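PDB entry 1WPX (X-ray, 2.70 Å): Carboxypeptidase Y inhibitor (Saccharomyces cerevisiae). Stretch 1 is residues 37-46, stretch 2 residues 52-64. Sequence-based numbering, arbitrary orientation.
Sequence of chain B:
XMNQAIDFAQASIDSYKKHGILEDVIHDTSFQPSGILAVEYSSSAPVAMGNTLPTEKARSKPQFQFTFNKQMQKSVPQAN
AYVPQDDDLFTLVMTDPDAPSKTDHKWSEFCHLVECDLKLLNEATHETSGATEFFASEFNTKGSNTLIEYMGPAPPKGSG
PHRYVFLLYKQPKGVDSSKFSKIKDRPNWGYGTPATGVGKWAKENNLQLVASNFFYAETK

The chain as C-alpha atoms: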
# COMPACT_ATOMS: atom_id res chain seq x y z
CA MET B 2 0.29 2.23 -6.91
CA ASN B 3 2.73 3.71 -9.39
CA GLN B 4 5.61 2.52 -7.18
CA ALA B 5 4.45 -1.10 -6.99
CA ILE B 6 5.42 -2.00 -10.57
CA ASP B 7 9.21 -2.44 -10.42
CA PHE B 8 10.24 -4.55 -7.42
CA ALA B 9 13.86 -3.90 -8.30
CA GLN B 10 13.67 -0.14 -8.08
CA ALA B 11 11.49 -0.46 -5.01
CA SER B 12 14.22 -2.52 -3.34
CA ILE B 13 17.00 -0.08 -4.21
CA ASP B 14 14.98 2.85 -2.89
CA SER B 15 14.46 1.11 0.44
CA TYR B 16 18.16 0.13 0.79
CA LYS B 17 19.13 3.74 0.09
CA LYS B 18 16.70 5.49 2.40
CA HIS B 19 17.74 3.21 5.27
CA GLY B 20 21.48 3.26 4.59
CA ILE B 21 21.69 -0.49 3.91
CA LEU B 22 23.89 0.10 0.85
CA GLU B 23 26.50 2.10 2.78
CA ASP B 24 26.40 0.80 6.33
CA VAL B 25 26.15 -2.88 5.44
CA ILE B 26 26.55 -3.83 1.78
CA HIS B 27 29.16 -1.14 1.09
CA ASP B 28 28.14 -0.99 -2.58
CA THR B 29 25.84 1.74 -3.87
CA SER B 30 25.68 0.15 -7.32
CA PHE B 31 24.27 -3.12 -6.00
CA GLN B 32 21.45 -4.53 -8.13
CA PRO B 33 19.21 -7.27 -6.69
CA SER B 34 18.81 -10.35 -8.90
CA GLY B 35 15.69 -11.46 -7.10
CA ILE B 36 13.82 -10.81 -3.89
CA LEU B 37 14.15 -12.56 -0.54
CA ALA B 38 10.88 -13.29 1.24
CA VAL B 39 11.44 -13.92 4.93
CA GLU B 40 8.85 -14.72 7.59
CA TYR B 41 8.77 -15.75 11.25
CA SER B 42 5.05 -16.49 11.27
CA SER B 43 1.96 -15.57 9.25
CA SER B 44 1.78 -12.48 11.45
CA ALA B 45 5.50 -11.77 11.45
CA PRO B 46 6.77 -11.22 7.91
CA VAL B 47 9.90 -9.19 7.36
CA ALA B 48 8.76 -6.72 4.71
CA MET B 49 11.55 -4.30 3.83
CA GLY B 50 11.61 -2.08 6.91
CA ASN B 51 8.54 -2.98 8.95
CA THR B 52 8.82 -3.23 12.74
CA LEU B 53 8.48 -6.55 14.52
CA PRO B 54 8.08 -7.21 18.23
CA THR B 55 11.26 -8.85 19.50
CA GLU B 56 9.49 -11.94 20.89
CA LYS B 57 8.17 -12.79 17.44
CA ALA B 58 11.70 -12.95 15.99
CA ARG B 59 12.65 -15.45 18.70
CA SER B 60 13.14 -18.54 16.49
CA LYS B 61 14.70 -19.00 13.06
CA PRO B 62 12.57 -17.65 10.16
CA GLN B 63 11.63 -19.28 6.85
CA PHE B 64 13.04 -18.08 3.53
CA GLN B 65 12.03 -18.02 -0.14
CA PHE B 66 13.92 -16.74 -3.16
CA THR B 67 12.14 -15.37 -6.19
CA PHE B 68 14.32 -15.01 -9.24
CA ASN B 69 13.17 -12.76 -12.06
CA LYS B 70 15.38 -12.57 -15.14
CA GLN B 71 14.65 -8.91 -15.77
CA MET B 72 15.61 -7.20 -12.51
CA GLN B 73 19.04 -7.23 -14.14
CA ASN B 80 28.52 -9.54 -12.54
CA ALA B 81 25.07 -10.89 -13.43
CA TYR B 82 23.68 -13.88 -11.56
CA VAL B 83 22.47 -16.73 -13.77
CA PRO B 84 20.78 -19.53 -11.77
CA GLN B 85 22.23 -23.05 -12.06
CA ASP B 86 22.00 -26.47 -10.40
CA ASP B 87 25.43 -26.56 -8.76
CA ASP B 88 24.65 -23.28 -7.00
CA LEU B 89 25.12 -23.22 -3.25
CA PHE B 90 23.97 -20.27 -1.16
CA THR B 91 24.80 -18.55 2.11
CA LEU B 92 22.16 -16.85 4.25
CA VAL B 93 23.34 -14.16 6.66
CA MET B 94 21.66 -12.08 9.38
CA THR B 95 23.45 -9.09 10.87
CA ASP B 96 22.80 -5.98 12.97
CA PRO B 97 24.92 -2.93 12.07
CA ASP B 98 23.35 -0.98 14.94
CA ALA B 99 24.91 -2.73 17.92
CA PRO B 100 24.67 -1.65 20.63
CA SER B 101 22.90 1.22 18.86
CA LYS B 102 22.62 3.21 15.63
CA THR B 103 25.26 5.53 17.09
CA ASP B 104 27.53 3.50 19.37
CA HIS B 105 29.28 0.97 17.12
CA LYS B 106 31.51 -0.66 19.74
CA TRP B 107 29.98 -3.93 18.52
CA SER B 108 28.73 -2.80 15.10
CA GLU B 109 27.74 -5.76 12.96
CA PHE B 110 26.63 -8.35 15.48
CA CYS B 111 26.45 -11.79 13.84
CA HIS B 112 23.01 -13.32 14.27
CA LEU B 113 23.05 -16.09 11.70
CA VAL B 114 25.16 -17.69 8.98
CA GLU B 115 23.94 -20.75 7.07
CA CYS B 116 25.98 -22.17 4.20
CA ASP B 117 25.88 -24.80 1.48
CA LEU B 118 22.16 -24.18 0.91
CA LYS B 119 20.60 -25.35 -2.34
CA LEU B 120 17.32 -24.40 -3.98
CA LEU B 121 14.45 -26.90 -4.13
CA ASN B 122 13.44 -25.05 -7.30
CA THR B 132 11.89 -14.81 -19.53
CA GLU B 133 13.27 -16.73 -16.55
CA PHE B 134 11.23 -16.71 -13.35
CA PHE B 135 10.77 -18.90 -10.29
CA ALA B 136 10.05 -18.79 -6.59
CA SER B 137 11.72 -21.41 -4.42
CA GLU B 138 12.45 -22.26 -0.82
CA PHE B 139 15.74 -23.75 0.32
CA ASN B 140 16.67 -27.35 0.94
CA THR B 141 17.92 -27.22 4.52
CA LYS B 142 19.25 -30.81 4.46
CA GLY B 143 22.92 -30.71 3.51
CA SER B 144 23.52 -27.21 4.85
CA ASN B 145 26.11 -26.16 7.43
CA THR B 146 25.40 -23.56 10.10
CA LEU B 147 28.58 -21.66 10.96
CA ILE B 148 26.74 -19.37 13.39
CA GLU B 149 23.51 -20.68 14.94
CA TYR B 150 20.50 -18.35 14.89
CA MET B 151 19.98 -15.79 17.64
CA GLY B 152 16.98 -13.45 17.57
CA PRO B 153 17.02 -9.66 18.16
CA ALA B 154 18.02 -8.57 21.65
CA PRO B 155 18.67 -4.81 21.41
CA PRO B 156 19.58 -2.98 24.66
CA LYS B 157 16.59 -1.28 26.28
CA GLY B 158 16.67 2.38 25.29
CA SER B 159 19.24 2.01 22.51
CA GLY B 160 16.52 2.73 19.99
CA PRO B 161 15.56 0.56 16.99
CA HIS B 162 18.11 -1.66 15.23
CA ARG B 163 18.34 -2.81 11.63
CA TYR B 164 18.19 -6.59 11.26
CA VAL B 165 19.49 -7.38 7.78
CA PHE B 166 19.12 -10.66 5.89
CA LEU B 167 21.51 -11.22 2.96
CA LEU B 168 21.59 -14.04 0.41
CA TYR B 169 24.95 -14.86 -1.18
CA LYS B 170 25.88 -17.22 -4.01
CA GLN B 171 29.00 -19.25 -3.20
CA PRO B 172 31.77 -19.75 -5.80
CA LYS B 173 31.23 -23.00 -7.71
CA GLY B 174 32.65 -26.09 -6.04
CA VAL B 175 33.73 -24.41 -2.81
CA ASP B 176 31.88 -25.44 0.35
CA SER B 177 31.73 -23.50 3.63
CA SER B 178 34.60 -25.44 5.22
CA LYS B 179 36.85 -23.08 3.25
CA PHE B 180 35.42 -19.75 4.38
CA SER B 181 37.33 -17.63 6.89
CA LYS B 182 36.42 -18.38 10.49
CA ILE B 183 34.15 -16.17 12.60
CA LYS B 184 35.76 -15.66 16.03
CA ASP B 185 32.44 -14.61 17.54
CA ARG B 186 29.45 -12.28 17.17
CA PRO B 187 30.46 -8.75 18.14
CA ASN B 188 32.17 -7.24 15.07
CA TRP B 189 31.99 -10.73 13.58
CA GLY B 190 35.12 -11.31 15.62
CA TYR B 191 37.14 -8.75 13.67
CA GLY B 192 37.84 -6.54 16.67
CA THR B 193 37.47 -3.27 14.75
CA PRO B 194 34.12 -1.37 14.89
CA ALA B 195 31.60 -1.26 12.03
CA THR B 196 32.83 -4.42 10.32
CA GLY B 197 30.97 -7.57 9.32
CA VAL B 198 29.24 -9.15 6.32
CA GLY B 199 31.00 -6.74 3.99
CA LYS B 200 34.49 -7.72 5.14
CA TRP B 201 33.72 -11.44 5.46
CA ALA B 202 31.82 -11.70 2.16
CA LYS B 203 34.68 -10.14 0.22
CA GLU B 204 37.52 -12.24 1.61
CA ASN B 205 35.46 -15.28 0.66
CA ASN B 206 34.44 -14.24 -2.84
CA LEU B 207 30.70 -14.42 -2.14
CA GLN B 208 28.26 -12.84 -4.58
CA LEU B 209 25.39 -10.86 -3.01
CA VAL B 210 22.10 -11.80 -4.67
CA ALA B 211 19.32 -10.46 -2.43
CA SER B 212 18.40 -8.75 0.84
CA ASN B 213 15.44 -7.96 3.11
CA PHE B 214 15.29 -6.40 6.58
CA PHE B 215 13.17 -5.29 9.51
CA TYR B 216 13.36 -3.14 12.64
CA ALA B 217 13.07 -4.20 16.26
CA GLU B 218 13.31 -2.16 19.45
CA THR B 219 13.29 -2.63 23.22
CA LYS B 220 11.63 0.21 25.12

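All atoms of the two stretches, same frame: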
# COMPACT_ATOMS: atom_id res chain seq x y z
N LEU B 37 14.15 -11.59 -1.63
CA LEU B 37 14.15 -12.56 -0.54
C LEU B 37 12.96 -12.39 0.39
O LEU B 37 12.88 -11.41 1.14
CB LEU B 37 15.45 -12.41 0.26
CG LEU B 37 15.73 -13.45 1.35
CD1 LEU B 37 15.93 -14.84 0.75
CD2 LEU B 37 16.97 -13.02 2.11
N ALA B 38 12.04 -13.35 0.36
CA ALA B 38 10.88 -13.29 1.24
C ALA B 38 11.28 -14.02 2.51
O ALA B 38 11.75 -15.15 2.47
CB ALA B 38 9.69 -13.96 0.60
N VAL B 39 11.10 -13.35 3.64
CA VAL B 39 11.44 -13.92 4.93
C VAL B 39 10.24 -13.75 5.84
O VAL B 39 9.56 -12.73 5.81
CB VAL B 39 12.66 -13.19 5.54
CG1 VAL B 39 13.11 -13.88 6.83
CG2 VAL B 39 13.80 -13.15 4.52
N GLU B 40 9.98 -14.76 6.67
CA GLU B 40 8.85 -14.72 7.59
C GLU B 40 9.08 -15.55 8.84
O GLU B 40 9.66 -16.64 8.78
CB GLU B 40 7.60 -15.22 6.88
CG GLU B 40 6.38 -15.25 7.75
CD GLU B 40 5.23 -15.97 7.09
OE1 GLU B 40 5.37 -17.18 6.81
OE2 GLU B 40 4.19 -15.31 6.85
N TYR B 41 8.64 -15.04 9.99
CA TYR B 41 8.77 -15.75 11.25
C TYR B 41 7.49 -16.52 11.49
O TYR B 41 7.51 -17.65 11.98
CB TYR B 41 9.01 -14.76 12.39
CG TYR B 41 10.42 -14.21 12.40
CD1 TYR B 41 11.47 -14.96 12.94
CD2 TYR B 41 10.71 -12.97 11.85
CE1 TYR B 41 12.77 -14.47 12.94
CE2 TYR B 41 12.01 -12.47 11.84
CZ TYR B 41 13.03 -13.22 12.39
OH TYR B 41 14.31 -12.73 12.39
N SER B 42 6.38 -15.89 11.13
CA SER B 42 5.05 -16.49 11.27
C SER B 42 4.09 -15.67 10.41
O SER B 42 4.40 -14.54 10.04
CB SER B 42 4.59 -16.48 12.73
OG SER B 42 4.41 -15.16 13.20
N SER B 43 2.94 -16.25 10.09
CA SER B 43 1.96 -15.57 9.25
C SER B 43 1.71 -14.13 9.68
O SER B 43 1.29 -13.29 8.87
CB SER B 43 0.64 -16.35 9.23
OG SER B 43 0.04 -16.39 10.52
N SER B 44 1.99 -13.83 10.95
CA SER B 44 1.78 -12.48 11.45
C SER B 44 3.09 -11.73 11.63
O SER B 44 3.10 -10.57 12.05
CB SER B 44 1.05 -12.54 12.80
OG SER B 44 1.89 -13.09 13.80
N ALA B 45 4.20 -12.39 11.30
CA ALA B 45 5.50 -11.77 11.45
C ALA B 45 6.36 -11.87 10.21
O ALA B 45 7.36 -12.59 10.18
CB ALA B 45 6.23 -12.38 12.64
N PRO B 46 5.97 -11.17 9.14
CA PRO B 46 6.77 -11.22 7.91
C PRO B 46 7.78 -10.09 7.97
O PRO B 46 7.51 -9.06 8.59
CB PRO B 46 5.73 -10.97 6.83
CG PRO B 46 4.87 -9.92 7.48
CD PRO B 46 4.71 -10.44 8.91
N THR B 52 8.36 -3.00 11.37
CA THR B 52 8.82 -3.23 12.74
C THR B 52 8.19 -4.51 13.26
O THR B 52 7.03 -4.79 13.01
CB THR B 52 8.44 -2.04 13.67
OG1 THR B 52 9.18 -0.88 13.28
CG2 THR B 52 8.76 -2.36 15.11
N LEU B 53 8.98 -5.31 13.97
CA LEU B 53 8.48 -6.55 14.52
C LEU B 53 8.78 -6.62 16.00
O LEU B 53 9.87 -6.22 16.45
CB LEU B 53 9.12 -7.76 13.83
CG LEU B 53 8.64 -8.14 12.44
CD1 LEU B 53 9.46 -9.30 11.91
CD2 LEU B 53 7.17 -8.53 12.51
N PRO B 54 7.82 -7.11 16.80
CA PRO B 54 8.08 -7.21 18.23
C PRO B 54 9.13 -8.30 18.45
O PRO B 54 9.01 -9.41 17.94
CB PRO B 54 6.71 -7.57 18.80
CG PRO B 54 6.07 -8.33 17.69
CD PRO B 54 6.44 -7.52 16.48
N THR B 55 10.16 -7.95 19.20
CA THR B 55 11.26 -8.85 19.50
C THR B 55 10.90 -10.31 19.74
O THR B 55 11.52 -11.20 19.17
CB THR B 55 12.04 -8.33 20.72
OG1 THR B 55 12.83 -7.21 20.32
CG2 THR B 55 12.92 -9.41 21.31
N GLU B 56 9.89 -10.57 20.57
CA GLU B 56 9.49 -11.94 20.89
C GLU B 56 9.03 -12.75 19.69
O GLU B 56 9.06 -13.98 19.73
CB GLU B 56 8.39 -11.95 21.96
CG GLU B 56 7.16 -11.14 21.61
CD GLU B 56 7.34 -9.64 21.84
OE1 GLU B 56 6.39 -8.89 21.52
OE2 GLU B 56 8.41 -9.22 22.34
N LYS B 57 8.61 -12.08 18.63
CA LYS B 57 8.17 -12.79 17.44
C LYS B 57 9.35 -13.28 16.61
O LYS B 57 9.25 -14.27 15.89
CB LYS B 57 7.24 -11.91 16.60
CG LYS B 57 5.80 -11.91 17.10
CD LYS B 57 4.92 -10.99 16.27
CE LYS B 57 3.45 -11.09 16.66
NZ LYS B 57 2.87 -12.41 16.29
N ALA B 58 10.49 -12.59 16.73
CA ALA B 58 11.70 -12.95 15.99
C ALA B 58 12.59 -13.82 16.87
O ALA B 58 13.82 -13.82 16.74
CB ALA B 58 12.44 -11.69 15.57
N ARG B 59 11.96 -14.58 17.76
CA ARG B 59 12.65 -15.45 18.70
C ARG B 59 13.30 -16.69 18.06
O ARG B 59 14.43 -17.04 18.41
CB ARG B 59 11.67 -15.87 19.79
CG ARG B 59 12.31 -16.40 21.05
CD ARG B 59 11.25 -16.86 22.04
NE ARG B 59 10.28 -17.75 21.42
CZ ARG B 59 9.53 -18.64 22.08
NH1 ARG B 59 9.65 -18.76 23.40
NH2 ARG B 59 8.67 -19.40 21.42
N SER B 60 12.60 -17.35 17.15
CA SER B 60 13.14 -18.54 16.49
C SER B 60 13.61 -18.23 15.08
O SER B 60 13.44 -17.12 14.59
CB SER B 60 12.08 -19.64 16.45
OG SER B 60 11.64 -19.96 17.77
N LYS B 61 14.21 -19.22 14.41
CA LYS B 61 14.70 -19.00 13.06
C LYS B 61 13.54 -18.88 12.07
O LYS B 61 12.59 -19.66 12.11
CB LYS B 61 15.65 -20.13 12.63
CG LYS B 61 16.38 -19.81 11.33
CD LYS B 61 17.56 -20.72 11.06
CE LYS B 61 17.14 -22.10 10.59
NZ LYS B 61 18.33 -22.91 10.20
N PRO B 62 13.61 -17.89 11.16
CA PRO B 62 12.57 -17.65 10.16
C PRO B 62 12.70 -18.52 8.92
O PRO B 62 13.72 -19.17 8.70
CB PRO B 62 12.75 -16.18 9.83
CG PRO B 62 14.24 -16.05 9.86
CD PRO B 62 14.62 -16.81 11.12
N GLN B 63 11.64 -18.53 8.10
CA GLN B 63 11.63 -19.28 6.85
C GLN B 63 12.02 -18.33 5.72
O GLN B 63 11.79 -17.12 5.80
CB GLN B 63 10.24 -19.84 6.58
CG GLN B 63 9.73 -20.75 7.66
CD GLN B 63 8.31 -21.21 7.39
OE1 GLN B 63 8.06 -21.91 6.40
NE2 GLN B 63 7.38 -20.82 8.26
N PHE B 64 12.61 -18.89 4.66
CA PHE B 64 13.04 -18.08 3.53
C PHE B 64 12.53 -18.60 2.19
O PHE B 64 12.22 -19.78 2.04
CB PHE B 64 14.57 -18.04 3.48
CG PHE B 64 15.21 -17.54 4.73
CD1 PHE B 64 15.49 -16.18 4.89
CD2 PHE B 64 15.55 -18.42 5.76
CE1 PHE B 64 16.11 -15.71 6.05
CE2 PHE B 64 16.17 -17.96 6.92
CZ PHE B 64 16.45 -16.60 7.07

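Stretch 1 enters as a strand, running antiparallel to the end of stretch 2. Leu 37, a buried apolar residue, brings its CD1 to 4.4 Å from CD1 of Phe 64, a loose apolar contact. Ala 38 contributes mainly backbone: its O receives a CA-H...O contact from Phe 64 CA at 3.4 Å. Val 39 and Phe 64 form a non-hydrogen-bonded pair with side chains on the same face. The branched valine packs on Phe 64 (Val 39 CG2 to Phe 64 CD1, 3.5 Å), and Val 39 CG1 also reaches Pro 62 CB at 3.8 Å. The next pair, Glu 40 and Gln 63, is the hydrogen-bonded one: Glu 40 N donates to Gln 63 O (3.1 Å), and Gln 63 N to Glu 40 O (2.8 Å), both nearly straight.

At Tyr 41 the chain turns a corner, and the ring of Tyr 41 becomes the centre of the contact. Pro 62 CB and Ala 58 CA cover opposite faces, each 3.7 Å from the centroid of the Tyr 41 ring; a flat aromatic suits this slot because C-H groups can pack over both of its faces.

A type I turn from Ser 42 to Ala 45 follows. Within it, Ser 44 OG accepts a hydrogen bond from Lys 57 NZ (2.8 Å), the long lysine chain spanning the gap. Ala 45, small and apolar, points toward stretch 2, its CB 4.0 Å from Leu 53 CD2.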